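Local coordinates for anti-H(O) lectin 1 (Ulex europaeus, PDB 1FX5), which binds L-fucose as a calcium- and manganese-containing legume lectin, recognising the O(H) blood-group determinant as a homodimer, at residues A[5-10]-A[230-235]; A[15-20]-A[49-54]; A[29-34]-A[225-230]; A[76-81]-A[160-165]. All coordinates share one frame; numbering follows the deposited sequence.

Interaction 1 of 4, residues A[5-10]-A[230-235]; sequences SFKFKN and NWYFTS
Phe6 and Phe8 pair with Phe233 and Trp231 in an antiparallel ladder, the two strands 4.8 Å apart at closest approach and running at 173° to each other. Four backbone hydrogen bonds join these pairs, the shortest from Phe8 N to Trp231 O at 2.8 Å. Phe6, Phe8, Trp231 and Phe233 all leave on one face. Phe6 has CG between its own N and carbonyl carbon (chi1 57°), and its ring turns an edge to Trp231 in a T-shaped stack, CE1 over the middle of the indole six-membered ring, centroids 5.0 Å apart and planes at 81°. One face of the Phe6 ring receives Phe233 CB, 3.6 Å from Phe6 CZ, in a CH-pi contact, whereas the Phe6 and Phe233 rings hardly overlap. This face looks into the legume lectin jelly roll: Trp231 and Phe233 pack on Val212 of strand 209-219, and Phe6 stacks on Tyr51 of strand 44-59. Phe8 lies alongside Trp231, its CE2 4.0 Å from Trp231 CE3. Trp231 NE1 is hydrogen-bonded to Thr70 OG1. On the other face Ser5 OG sits 3.6 Å from Thr234 CB, and Lys7 CB meets the edge of the Tyr232 ring. Ser5, Phe6 and Lys7 also pair with a strand of the second subunit.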
loop_
_atom_site.group_PDB
_atom_site.type_symbol
_atom_site.label_atom_id
_atom_site.label_comp_id
_atom_site.label_asym_id
_atom_site.label_seq_id
_atom_site.Cartn_x
_atom_site.Cartn_y
_atom_site.Cartn_z
ATOM N N SER A 5 6.010 -3.487 3.197
ATOM C CA SER A 5 6.961 -4.113 2.319
ATOM C C SER A 5 6.235 -4.577 1.054
ATOM O O SER A 5 5.108 -5.096 1.120
ATOM C CB SER A 5 7.550 -5.294 3.076
ATOM O OG SER A 5 8.591 -5.932 2.373
ATOM N N PHE A 6 6.842 -4.335 -0.103
ATOM C CA PHE A 6 6.254 -4.747 -1.369
ATOM C C PHE A 6 7.376 -5.052 -2.336
ATOM O O PHE A 6 8.519 -4.596 -2.130
ATOM C CB PHE A 6 5.289 -3.681 -1.954
ATOM C CG PHE A 6 5.904 -2.319 -2.166
ATOM C CD1 PHE A 6 6.754 -2.073 -3.257
ATOM C CD2 PHE A 6 5.558 -1.261 -1.346
ATOM C CE1 PHE A 6 7.235 -0.789 -3.533
ATOM C CE2 PHE A 6 6.028 0.008 -1.615
ATOM C CZ PHE A 6 6.866 0.247 -2.716
ATOM N N LYS A 7 7.080 -5.860 -3.350
ATOM C CA LYS A 7 8.074 -6.228 -4.357
ATOM C C LYS A 7 7.418 -6.352 -5.716
ATOM O O LYS A 7 6.365 -7.000 -5.857
ATOM C CB LYS A 7 8.759 -7.558 -4.024
ATOM C CG LYS A 7 9.902 -7.889 -4.977
ATOM C CD LYS A 7 10.298 -9.358 -4.956
ATOM C CE LYS A 7 11.029 -9.753 -3.684
ATOM N NZ LYS A 7 11.496 -11.180 -3.754
ATOM N N PHE A 8 8.002 -5.682 -6.698
ATOM C CA PHE A 8 7.507 -5.709 -8.062
ATOM C C PHE A 8 8.627 -6.426 -8.828
ATOM O O PHE A 8 9.761 -5.909 -8.907
ATOM C CB PHE A 8 7.398 -4.296 -8.656
ATOM C CG PHE A 8 6.244 -3.470 -8.151
ATOM C CD1 PHE A 8 5.030 -3.462 -8.830
ATOM C CD2 PHE A 8 6.402 -2.625 -7.056
ATOM C CE1 PHE A 8 3.989 -2.621 -8.430
ATOM C CE2 PHE A 8 5.364 -1.784 -6.649
ATOM C CZ PHE A 8 4.153 -1.783 -7.342
ATOM N N LYS A 9 8.348 -7.620 -9.351
ATOM C CA LYS A 9 9.351 -8.374 -10.113
ATOM C C LYS A 9 9.464 -7.768 -11.514
ATOM O O LYS A 9 10.468 -7.934 -12.198
ATOM C CB LYS A 9 8.980 -9.837 -10.162
ATOM C CG LYS A 9 9.129 -10.463 -8.812
ATOM C CD LYS A 9 8.670 -11.889 -8.805
ATOM C CE LYS A 9 8.957 -12.500 -7.450
ATOM N NZ LYS A 9 8.009 -13.605 -7.203
ATOM N N ASN A 10 8.389 -7.098 -11.915
ATOM C CA ASN A 10 8.227 -6.403 -13.194
ATOM C C ASN A 10 6.934 -5.613 -13.028
ATOM O O ASN A 10 6.299 -5.724 -11.984
ATOM C CB ASN A 10 8.201 -7.336 -14.415
ATOM C CG ASN A 10 7.103 -8.368 -14.364
ATOM O OD1 ASN A 10 6.154 -8.264 -13.593
ATOM N ND2 ASN A 10 7.230 -9.382 -15.204
ATOM N N ASN A 230 12.617 -3.331 -11.878
ATOM C CA ASN A 230 11.963 -3.954 -10.733
ATOM C C ASN A 230 12.136 -3.023 -9.558
ATOM O O ASN A 230 12.901 -2.048 -9.638
ATOM C CB ASN A 230 12.571 -5.319 -10.414
ATOM C CG ASN A 230 14.084 -5.304 -10.442
ATOM O OD1 ASN A 230 14.732 -4.511 -9.760
ATOM N ND2 ASN A 230 14.656 -6.166 -11.269
ATOM N N TRP A 231 11.509 -3.371 -8.445
ATOM C CA TRP A 231 11.594 -2.528 -7.275
ATOM C C TRP A 231 11.174 -3.270 -6.025
ATOM O O TRP A 231 10.126 -3.921 -6.010
ATOM C CB TRP A 231 10.644 -1.345 -7.500
ATOM C CG TRP A 231 10.629 -0.266 -6.462
ATOM C CD1 TRP A 231 11.627 0.049 -5.567
ATOM C CD2 TRP A 231 9.590 0.703 -6.268
ATOM N NE1 TRP A 231 11.266 1.162 -4.839
ATOM C CE2 TRP A 231 10.026 1.585 -5.249
ATOM C CE3 TRP A 231 8.339 0.918 -6.864
ATOM C CZ2 TRP A 231 9.251 2.670 -4.816
ATOM C CZ3 TRP A 231 7.569 1.996 -6.435
ATOM C CH2 TRP A 231 8.031 2.858 -5.419
ATOM N N TYR A 232 11.979 -3.140 -4.978
ATOM C CA TYR A 232 11.717 -3.770 -3.696
ATOM C C TYR A 232 11.831 -2.656 -2.648
ATOM O O TYR A 232 12.774 -1.844 -2.720
ATOM C CB TYR A 232 12.738 -4.877 -3.425
ATOM C CG TYR A 232 12.772 -5.309 -1.982
ATOM C CD1 TYR A 232 11.848 -6.225 -1.484
ATOM C CD2 TYR A 232 13.729 -4.791 -1.104
ATOM C CE1 TYR A 232 11.878 -6.624 -0.153
ATOM C CE2 TYR A 232 13.772 -5.177 0.237
ATOM C CZ TYR A 232 12.844 -6.094 0.707
ATOM O OH TYR A 232 12.886 -6.490 2.035
ATOM N N PHE A 233 10.909 -2.634 -1.673
ATOM C CA PHE A 233 10.915 -1.616 -0.622
ATOM C C PHE A 233 10.381 -2.143 0.691
ATOM O O PHE A 233 9.357 -2.832 0.717
ATOM C CB PHE A 233 10.025 -0.434 -1.035
ATOM C CG PHE A 233 9.920 0.651 0.008
ATOM C CD1 PHE A 233 10.804 1.722 0.004
ATOM C CD2 PHE A 233 8.938 0.599 1.002
ATOM C CE1 PHE A 233 10.722 2.735 0.977
ATOM C CE2 PHE A 233 8.844 1.602 1.976
ATOM C CZ PHE A 233 9.744 2.673 1.962
ATOM N N THR A 234 11.026 -1.757 1.789
ATOM C CA THR A 234 10.599 -2.185 3.103
ATOM C C THR A 234 10.959 -1.151 4.175
ATOM O O THR A 234 12.078 -0.594 4.170
ATOM C CB THR A 234 11.169 -3.589 3.459
ATOM O OG1 THR A 234 10.893 -3.899 4.827
ATOM C CG2 THR A 234 12.638 -3.612 3.309
ATOM N N SER A 235 9.981 -0.806 5.020
ATOM C CA SER A 235 10.199 0.158 6.102
ATOM C C SER A 235 9.650 -0.447 7.373
ATOM O O SER A 235 8.659 -1.217 7.348
ATOM C CB SER A 235 9.536 1.508 5.852
ATOM O OG SER A 235 8.136 1.374 5.727
#

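Interaction 2 of 4, residues A[15-20]-A[49-54]; sequences GKDLSF and ARYIAP
The Tyr51 ring meets Asp17 obliquely: the backbone carbonyl oxygen, Asp17 O, comes within 3.4 Å of Tyr51 CD2. The carboxylate of Asp17 stands with its plane 65° from that of the ring. At the phenol edge, in the ring plane, a water accepts from Tyr51 OH and donates to Asp17 OD1, bridging the two side chains. The guanidinium of Arg50 likewise has a water at its edge, which joins Arg50 NE to Ser19 O, while NH1 and NH2 bond to Ser211 OG and Ser98 OG. Ala49 CB touches the Phe20 ring obliquely, 4.1 Å from Phe20 CD2. Tyr51 CG is anti to its backbone N (chi1 -176°), and although its CB leaves away from residues 15-20, the ring comes back beside Asp17. Ser19 and Arg50 form the hydrogen-bonded antiparallel pair, with Ser19 N to Arg50 O at 2.8 Å. Past the non-hydrogen-bonded pair of Leu18 and Tyr51, Ile52 N donates to Asp17 O at 3.0 Å, the donor 45° above the carbonyl plane. Ile52 CG2 also rests 3.5 Å from Asp17 O, so the Asp17 carbonyl oxygen meets both the N-H and the side chain of Ile52. Asp17 OD1 has a further partner in Ser1 N of the second subunit. Strand 18-22 thus borders strand 44-59, which pairs further with strands 64-78 and 209-219, while Phe8 of strand 3-8 packs on Asp17, Leu18 and Tyr51.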
loop_
_atom_site.group_PDB
_atom_site.type_symbol
_atom_site.label_atom_id
_atom_site.label_comp_id
_atom_site.label_asym_id
_atom_site.label_seq_id
_atom_site.Cartn_x
_atom_site.Cartn_y
_atom_site.Cartn_z
ATOM N N GLY A 15 -1.991 -2.124 -14.087
ATOM C CA GLY A 15 -1.780 -2.115 -12.652
ATOM C C GLY A 15 -2.609 -1.040 -11.998
ATOM O O GLY A 15 -2.905 -0.030 -12.622
ATOM N N LYS A 16 -2.977 -1.247 -10.744
ATOM C CA LYS A 16 -3.786 -0.260 -10.038
ATOM C C LYS A 16 -3.099 0.312 -8.804
ATOM O O LYS A 16 -3.698 1.116 -8.094
ATOM C CB LYS A 16 -5.108 -0.899 -9.581
ATOM C CG LYS A 16 -5.846 -1.743 -10.621
ATOM C CD LYS A 16 -6.285 -0.911 -11.824
ATOM C CE LYS A 16 -7.273 -1.674 -12.701
ATOM N NZ LYS A 16 -8.504 -2.001 -11.924
ATOM N N ASP A 17 -1.856 -0.089 -8.541
ATOM C CA ASP A 17 -1.156 0.408 -7.365
ATOM C C ASP A 17 -0.046 1.461 -7.507
ATOM O O ASP A 17 0.726 1.662 -6.559
ATOM C CB ASP A 17 -0.679 -0.770 -6.508
ATOM C CG ASP A 17 0.305 -1.676 -7.233
ATOM O OD1 ASP A 17 0.787 -2.637 -6.593
ATOM O OD2 ASP A 17 0.593 -1.441 -8.432
ATOM N N LEU A 18 0.057 2.104 -8.670
ATOM C CA LEU A 18 1.069 3.146 -8.918
ATOM C C LEU A 18 0.287 4.381 -9.315
ATOM O O LEU A 18 -0.772 4.274 -9.934
ATOM C CB LEU A 18 1.993 2.799 -10.080
ATOM C CG LEU A 18 2.896 1.605 -9.846
ATOM C CD1 LEU A 18 3.726 1.331 -11.076
ATOM C CD2 LEU A 18 3.748 1.871 -8.649
ATOM N N SER A 19 0.792 5.546 -8.950
ATOM C CA SER A 19 0.143 6.809 -9.274
ATOM C C SER A 19 1.095 7.527 -10.259
ATOM O O SER A 19 2.308 7.601 -10.002
ATOM C CB SER A 19 -0.037 7.592 -7.970
ATOM O OG SER A 19 -0.588 8.869 -8.200
ATOM N N PHE A 20 0.581 8.038 -11.378
ATOM C CA PHE A 20 1.453 8.717 -12.345
ATOM C C PHE A 20 1.185 10.197 -12.532
ATOM O O PHE A 20 0.034 10.642 -12.447
ATOM C CB PHE A 20 1.321 8.098 -13.744
ATOM C CG PHE A 20 1.539 6.637 -13.780
ATOM C CD1 PHE A 20 0.465 5.764 -13.626
ATOM C CD2 PHE A 20 2.816 6.122 -13.907
ATOM C CE1 PHE A 20 0.673 4.396 -13.592
ATOM C CE2 PHE A 20 3.041 4.753 -13.872
ATOM C CZ PHE A 20 1.967 3.886 -13.712
ATOM N N ALA A 49 6.360 8.662 -10.777
ATOM C CA ALA A 49 5.571 7.476 -10.447
ATOM C C ALA A 49 5.789 7.167 -8.963
ATOM O O ALA A 49 6.927 7.086 -8.508
ATOM C CB ALA A 49 5.985 6.294 -11.310
ATOM N N ARG A 50 4.707 6.996 -8.212
ATOM C CA ARG A 50 4.812 6.704 -6.779
ATOM C C ARG A 50 3.920 5.558 -6.400
ATOM O O ARG A 50 2.900 5.330 -7.066
ATOM C CB ARG A 50 4.293 7.888 -5.948
ATOM C CG ARG A 50 4.584 9.259 -6.491
ATOM C CD ARG A 50 4.005 10.354 -5.610
ATOM N NE ARG A 50 4.017 11.646 -6.292
ATOM C CZ ARG A 50 4.235 12.814 -5.695
ATOM N NH1 ARG A 50 4.466 12.870 -4.389
ATOM N NH2 ARG A 50 4.237 13.929 -6.414
ATOM N N TYR A 51 4.268 4.854 -5.321
ATOM C CA TYR A 51 3.433 3.735 -4.862
ATOM C C TYR A 51 2.179 4.490 -4.353
ATOM O O TYR A 51 2.293 5.572 -3.751
ATOM C CB TYR A 51 4.106 2.921 -3.734
ATOM C CG TYR A 51 3.304 1.696 -3.309
ATOM C CD1 TYR A 51 2.840 1.569 -2.008
ATOM C CD2 TYR A 51 2.990 0.675 -4.224
ATOM C CE1 TYR A 51 2.080 0.471 -1.619
ATOM C CE2 TYR A 51 2.223 -0.444 -3.846
ATOM C CZ TYR A 51 1.775 -0.536 -2.533
ATOM O OH TYR A 51 1.032 -1.625 -2.095
ATOM N N ILE A 52 0.998 3.920 -4.583
ATOM C CA ILE A 52 -0.247 4.557 -4.183
ATOM C C ILE A 52 -0.531 4.840 -2.696
ATOM O O ILE A 52 -1.195 5.819 -2.371
ATOM C CB ILE A 52 -1.457 3.870 -4.899
ATOM C CG1 ILE A 52 -2.658 4.806 -4.921
ATOM C CG2 ILE A 52 -1.807 2.551 -4.237
ATOM C CD1 ILE A 52 -3.855 4.216 -5.636
ATOM N N ALA A 53 0.010 4.025 -1.801
ATOM C CA ALA A 53 -0.203 4.220 -0.368
ATOM C C ALA A 53 0.921 5.031 0.308
ATOM O O ALA A 53 2.094 4.760 0.069
ATOM C CB ALA A 53 -0.299 2.853 0.322
ATOM N N PRO A 54 0.570 6.018 1.170
ATOM C CA PRO A 54 1.594 6.816 1.865
ATOM C C PRO A 54 2.303 5.926 2.913
ATOM O O PRO A 54 1.737 4.931 3.403
ATOM C CB PRO A 54 0.782 7.921 2.546
ATOM C CG PRO A 54 -0.442 8.047 1.687
ATOM C CD PRO A 54 -0.770 6.604 1.363
HETATM O O HOH W 1 -0.025 -3.245 -3.956
HETATM O O HOH W 2 2.840 10.391 -8.928
#

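Interaction 3 of 4, residues A[29-34]-A[225-230]; sequences TGVLQL and THEVLN
Val31 packs closely against Glu227, its CG1 3.5 Å from Glu227 CB, the two side chains crossing at about a right angle. Val31 CG1 also lies 3.5 Å from Val228 O, and Val31 CG2 runs beside Leu229, reaching Leu229 CD2 at 3.9 Å. Val31 CG1 is anti to the backbone N (chi1 170°) and CG2 anti to the carbonyl carbon, which lets the two methyls reach different partners. Three backbone bonds hold the strands: Leu32 and Val228 exchange a pair, the nearly straight one from Val228 N to Leu32 O being 3.0 Å long, and Leu34 N donates to His226 O. On the face of Leu32 and Val228 the packing is slacker, with Leu34 CD1 4.2 Å from Val228 CG2. On the opposite face Gln33 and Glu227 lie side by side, pointing the same way, amide and carboxylate planes 35° apart, and Gln33 crosses Thr225, whose OG1 bonds to Asn35 O. Towards Gly30 the direct backbone bonding gives out. There a water donates to both Gly30 O and Leu229 O, bridging the parting chains. Gly30 has a positive phi (88°), a conformation readily adopted by glycine. The short strand 32-33 also pairs with 25-26, so it links that hairpin to the long strand 224-236, an antiparallel arrangement belonging to the legume lectin beta-sandwich.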
loop_
_atom_site.group_PDB
_atom_site.type_symbol
_atom_site.label_atom_id
_atom_site.label_comp_id
_atom_site.label_asym_id
_atom_site.label_seq_id
_atom_site.Cartn_x
_atom_site.Cartn_y
_atom_site.Cartn_z
ATOM N N THR A 29 6.482 -3.954 -22.597
ATOM C CA THR A 29 7.524 -4.886 -22.193
ATOM C C THR A 29 7.519 -5.188 -20.689
ATOM O O THR A 29 8.247 -6.072 -20.240
ATOM C CB THR A 29 8.916 -4.363 -22.593
ATOM O OG1 THR A 29 8.982 -2.941 -22.394
ATOM C CG2 THR A 29 9.179 -4.655 -24.049
ATOM N N GLY A 30 6.691 -4.472 -19.923
ATOM C CA GLY A 30 6.611 -4.675 -18.479
ATOM C C GLY A 30 7.624 -3.843 -17.696
ATOM O O GLY A 30 7.952 -4.172 -16.554
ATOM N N VAL A 31 8.093 -2.756 -18.314
ATOM C CA VAL A 31 9.073 -1.830 -17.736
ATOM C C VAL A 31 8.421 -0.487 -17.368
ATOM O O VAL A 31 7.513 -0.019 -18.062
ATOM C CB VAL A 31 10.213 -1.582 -18.773
ATOM C CG1 VAL A 31 11.150 -0.453 -18.351
ATOM C CG2 VAL A 31 11.005 -2.850 -18.945
ATOM N N LEU A 32 8.879 0.127 -16.278
ATOM C CA LEU A 32 8.342 1.416 -15.846
ATOM C C LEU A 32 9.186 2.518 -16.515
ATOM O O LEU A 32 10.367 2.691 -16.198
ATOM C CB LEU A 32 8.414 1.543 -14.315
ATOM C CG LEU A 32 8.109 2.907 -13.673
ATOM C CD1 LEU A 32 6.653 3.275 -13.867
ATOM C CD2 LEU A 32 8.449 2.868 -12.179
ATOM N N GLN A 33 8.583 3.231 -17.470
ATOM C CA GLN A 33 9.252 4.306 -18.197
ATOM C C GLN A 33 8.959 5.647 -17.523
ATOM O O GLN A 33 7.837 6.148 -17.557
ATOM C CB GLN A 33 8.785 4.318 -19.658
ATOM C CG GLN A 33 9.613 5.231 -20.543
ATOM C CD GLN A 33 9.146 5.243 -21.975
ATOM O OE1 GLN A 33 9.819 4.719 -22.850
ATOM N NE2 GLN A 33 7.997 5.856 -22.226
ATOM N N LEU A 34 9.979 6.249 -16.938
ATOM C CA LEU A 34 9.804 7.516 -16.252
ATOM C C LEU A 34 9.514 8.750 -17.116
ATOM O O LEU A 34 8.876 9.695 -16.662
ATOM C CB LEU A 34 11.014 7.765 -15.328
ATOM C CG LEU A 34 11.332 6.636 -14.323
ATOM C CD1 LEU A 34 12.625 6.937 -13.542
ATOM C CD2 LEU A 34 10.144 6.412 -13.377
ATOM N N THR A 225 15.747 8.303 -22.418
ATOM C CA THR A 225 14.652 7.752 -21.639
ATOM C C THR A 225 15.302 7.007 -20.438
ATOM O O THR A 225 16.411 6.482 -20.557
ATOM C CB THR A 225 13.749 6.846 -22.511
ATOM O OG1 THR A 225 12.670 6.331 -21.707
ATOM C CG2 THR A 225 14.554 5.699 -23.109
ATOM N N HIS A 226 14.649 7.035 -19.272
ATOM C CA HIS A 226 15.162 6.388 -18.058
ATOM C C HIS A 226 14.126 5.351 -17.664
ATOM O O HIS A 226 12.973 5.704 -17.413
ATOM C CB HIS A 226 15.361 7.459 -16.969
ATOM C CG HIS A 226 16.258 8.580 -17.400
ATOM N ND1 HIS A 226 15.790 9.689 -18.075
ATOM C CD2 HIS A 226 17.605 8.717 -17.338
ATOM C CE1 HIS A 226 16.811 10.458 -18.420
ATOM N NE2 HIS A 226 17.926 9.892 -17.985
ATOM N N GLU A 227 14.565 4.094 -17.543
ATOM C CA GLU A 227 13.693 2.969 -17.203
ATOM C C GLU A 227 14.031 2.071 -16.010
ATOM O O GLU A 227 15.174 1.665 -15.826
ATOM C CB GLU A 227 13.557 2.134 -18.472
ATOM C CG GLU A 227 12.920 2.960 -19.572
ATOM C CD GLU A 227 13.198 2.459 -20.959
ATOM O OE1 GLU A 227 12.240 2.146 -21.668
ATOM O OE2 GLU A 227 14.366 2.416 -21.374
ATOM N N VAL A 228 13.008 1.732 -15.234
ATOM C CA VAL A 228 13.169 0.890 -14.060
ATOM C C VAL A 228 12.624 -0.492 -14.363
ATOM O O VAL A 228 11.502 -0.621 -14.876
ATOM C CB VAL A 228 12.435 1.500 -12.826
ATOM C CG1 VAL A 228 12.575 0.584 -11.615
ATOM C CG2 VAL A 228 13.011 2.891 -12.495
ATOM N N LEU A 229 13.406 -1.517 -14.011
ATOM C CA LEU A 229 13.037 -2.911 -14.244
ATOM C C LEU A 229 12.273 -3.633 -13.123
ATOM O O LEU A 229 11.470 -4.533 -13.386
ATOM C CB LEU A 229 14.294 -3.711 -14.594
ATOM C CG LEU A 229 15.010 -3.373 -15.898
ATOM C CD1 LEU A 229 16.407 -3.920 -15.835
ATOM C CD2 LEU A 229 14.264 -3.935 -17.097
ATOM N N ASN A 230 12.617 -3.331 -11.878
ATOM C CA ASN A 230 11.963 -3.954 -10.733
ATOM C C ASN A 230 12.136 -3.023 -9.558
ATOM O O ASN A 230 12.901 -2.048 -9.638
ATOM C CB ASN A 230 12.571 -5.319 -10.414
ATOM C CG ASN A 230 14.084 -5.304 -10.442
ATOM O OD1 ASN A 230 14.732 -4.511 -9.760
ATOM N ND2 ASN A 230 14.656 -6.166 -11.269
HETATM O O HOH W 3 10.775 -5.573 -16.002
#

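Interaction 4 of 4, residues A[76-81]-A[160-165]; sequences METSAN and KRYGLN
Met76 lies across the Tyr162 ring and can be followed outward from its backbone. Met76 CB touches the ring at Tyr162 CD2, 3.6 Å away. CG stands anti to the carbonyl carbon (chi1 -44°) and leads on to Met76 SD, which sits obliquely to the Tyr162 ring, 4.6 Å from its centroid, in a Met-aromatic contact. A bend at chi3 (-81°) then brings Met76 CE over one face of the Tyr162 ring, 3.9 Å from the centroid and displaced toward the rim, as a CH-pi contact. Met76 CE also lies 3.4 Å from Arg161 O. Two residues on, Thr78 CG2 meets the ring obliquely, 3.6 Å from Tyr162 CD2. The backbones are joined by a single direct hydrogen bond, from Gly163 N to Met76 O at 2.8 Å, close to linear. A water accepts from Met76 N and lies within bonding distance of Gly163 O. Thr78 OG1 accepts from Ala80 N, an ST turn, and is also bound to Gln223 O. Arg161 makes a salt bridge with Asp190, and Lys160 NZ bonds to Thr128 O near the calcium site. The contact therefore joins residues 76-78 of strand 64-78 to the loop between strands 154-157 and 168-175, while Met76 also packs on His226 of strand 224-236.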
loop_
_atom_site.group_PDB
_atom_site.type_symbol
_atom_site.label_atom_id
_atom_site.label_comp_id
_atom_site.label_asym_id
_atom_site.label_seq_id
_atom_site.Cartn_x
_atom_site.Cartn_y
_atom_site.Cartn_z
ATOM N N MET A 76 19.263 3.302 -19.160
ATOM C CA MET A 76 18.897 4.481 -19.936
ATOM C C MET A 76 19.205 4.222 -21.408
ATOM O O MET A 76 20.154 3.515 -21.726
ATOM C CB MET A 76 19.736 5.688 -19.472
ATOM C CG MET A 76 19.874 5.840 -17.969
ATOM S SD MET A 76 20.811 7.294 -17.457
ATOM C CE MET A 76 22.533 6.762 -17.659
ATOM N N GLU A 77 18.442 4.847 -22.299
ATOM C CA GLU A 77 18.646 4.684 -23.740
ATOM C C GLU A 77 18.676 6.052 -24.376
ATOM O O GLU A 77 17.877 6.918 -24.011
ATOM C CB GLU A 77 17.515 3.885 -24.358
ATOM C CG GLU A 77 17.219 2.628 -23.610
ATOM C CD GLU A 77 17.043 1.462 -24.529
ATOM O OE1 GLU A 77 18.089 0.925 -24.981
ATOM O OE2 GLU A 77 15.867 1.094 -24.788
ATOM N N THR A 78 19.554 6.234 -25.356
ATOM C CA THR A 78 19.663 7.514 -26.034
ATOM C C THR A 78 20.158 7.401 -27.477
ATOM O O THR A 78 20.933 6.508 -27.806
ATOM C CB THR A 78 20.605 8.462 -25.254
ATOM O OG1 THR A 78 20.577 9.771 -25.842
ATOM C CG2 THR A 78 22.024 7.944 -25.264
ATOM N N SER A 79 19.700 8.319 -28.326
ATOM C CA SER A 79 20.088 8.358 -29.735
ATOM C C SER A 79 21.092 9.496 -29.939
ATOM O O SER A 79 21.645 9.660 -31.026
ATOM C CB SER A 79 18.870 8.561 -30.635
ATOM O OG SER A 79 18.089 7.373 -30.691
ATOM N N ALA A 80 21.277 10.315 -28.905
ATOM C CA ALA A 80 22.210 11.435 -28.955
ATOM C C ALA A 80 23.548 10.923 -28.425
ATOM O O ALA A 80 23.661 9.772 -28.004
ATOM C CB ALA A 80 21.702 12.583 -28.077
ATOM N N ASN A 81 24.564 11.767 -28.485
ATOM C CA ASN A 81 25.901 11.430 -28.003
ATOM C C ASN A 81 25.701 11.213 -26.474
ATOM O O ASN A 81 25.172 12.097 -25.784
ATOM C CB ASN A 81 26.805 12.638 -28.287
ATOM C CG ASN A 81 28.224 12.451 -27.803
ATOM O OD1 ASN A 81 28.481 11.773 -26.802
ATOM N ND2 ASN A 81 29.161 13.091 -28.498
ATOM N N LYS A 160 28.712 7.672 -16.003
ATOM C CA LYS A 160 27.477 7.109 -16.566
ATOM C C LYS A 160 27.663 6.194 -17.787
ATOM O O LYS A 160 28.530 6.433 -18.621
ATOM C CB LYS A 160 26.477 8.254 -16.878
ATOM C CG LYS A 160 27.055 9.360 -17.787
ATOM C CD LYS A 160 26.030 10.423 -18.138
ATOM C CE LYS A 160 26.497 11.251 -19.330
ATOM N NZ LYS A 160 25.511 12.275 -19.752
ATOM N N ARG A 161 26.813 5.171 -17.891
ATOM C CA ARG A 161 26.840 4.207 -18.983
ATOM C C ARG A 161 25.411 4.117 -19.512
ATOM O O ARG A 161 24.473 4.191 -18.717
ATOM C CB ARG A 161 27.271 2.831 -18.463
ATOM C CG ARG A 161 28.688 2.766 -17.929
ATOM C CD ARG A 161 29.092 1.347 -17.549
ATOM N NE ARG A 161 30.453 1.324 -17.006
ATOM C CZ ARG A 161 31.017 0.307 -16.361
ATOM N NH1 ARG A 161 30.358 -0.821 -16.159
ATOM N NH2 ARG A 161 32.256 0.440 -15.890
ATOM N N TYR A 162 25.237 3.952 -20.826
ATOM C CA TYR A 162 23.909 3.855 -21.430
ATOM C C TYR A 162 23.719 2.500 -22.108
ATOM O O TYR A 162 24.702 1.829 -22.401
ATOM C CB TYR A 162 23.718 4.955 -22.483
ATOM C CG TYR A 162 23.496 6.336 -21.930
ATOM C CD1 TYR A 162 24.555 7.077 -21.421
ATOM C CD2 TYR A 162 22.214 6.874 -21.849
ATOM C CE1 TYR A 162 24.344 8.310 -20.833
ATOM C CE2 TYR A 162 21.987 8.110 -21.265
ATOM C CZ TYR A 162 23.052 8.817 -20.753
ATOM O OH TYR A 162 22.831 10.008 -20.113
ATOM N N GLY A 163 22.462 2.107 -22.352
ATOM C CA GLY A 163 22.179 0.832 -23.005
ATOM C C GLY A 163 21.681 -0.295 -22.122
ATOM O O GLY A 163 22.013 -0.358 -20.934
ATOM N N LEU A 164 20.929 -1.227 -22.710
ATOM C CA LEU A 164 20.385 -2.363 -21.961
ATOM C C LEU A 164 21.484 -3.290 -21.436
ATOM O O LEU A 164 21.318 -3.977 -20.426
ATOM C CB LEU A 164 19.388 -3.161 -22.810
ATOM C CG LEU A 164 18.061 -3.590 -22.146
ATOM C CD1 LEU A 164 17.539 -4.845 -22.864
ATOM C CD2 LEU A 164 18.199 -3.887 -20.633
ATOM N N ASN A 165 22.620 -3.296 -22.115
ATOM C CA ASN A 165 23.737 -4.136 -21.700
ATOM C C ASN A 165 24.453 -3.537 -20.463
ATOM O O ASN A 165 25.309 -4.195 -19.832
ATOM C CB ASN A 165 24.719 -4.334 -22.877
ATOM C CG ASN A 165 25.230 -3.004 -23.464
ATOM O OD1 ASN A 165 24.449 -2.164 -23.947
ATOM N ND2 ASN A 165 26.544 -2.825 -23.449
HETATM O O HOH W 4 22.018 1.890 -18.985
#

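In the fold
Strand 224-236 carries interactions 1 and 3 along successive lengths, sharing Asn230; its neighbour 64-78 carries interaction 4, linked to interaction 3 by a probable hydrogen bond from Thr225 N to Glu77 O. Interaction 3 is the buried contact of the four, and combines aliphatic packing on one face with polar side chains on the other, whereas interaction 1 is partly buried and aromatic on its inner face. Interaction 2, also partly buried, mixes polar and water-mediated links; it touches interaction 1, and both border the second subunit, which reaches neither interaction 3 nor interaction 4. Interaction 4 is a surface contact between strand and loop, its centre about 27 Å from that of interaction 2.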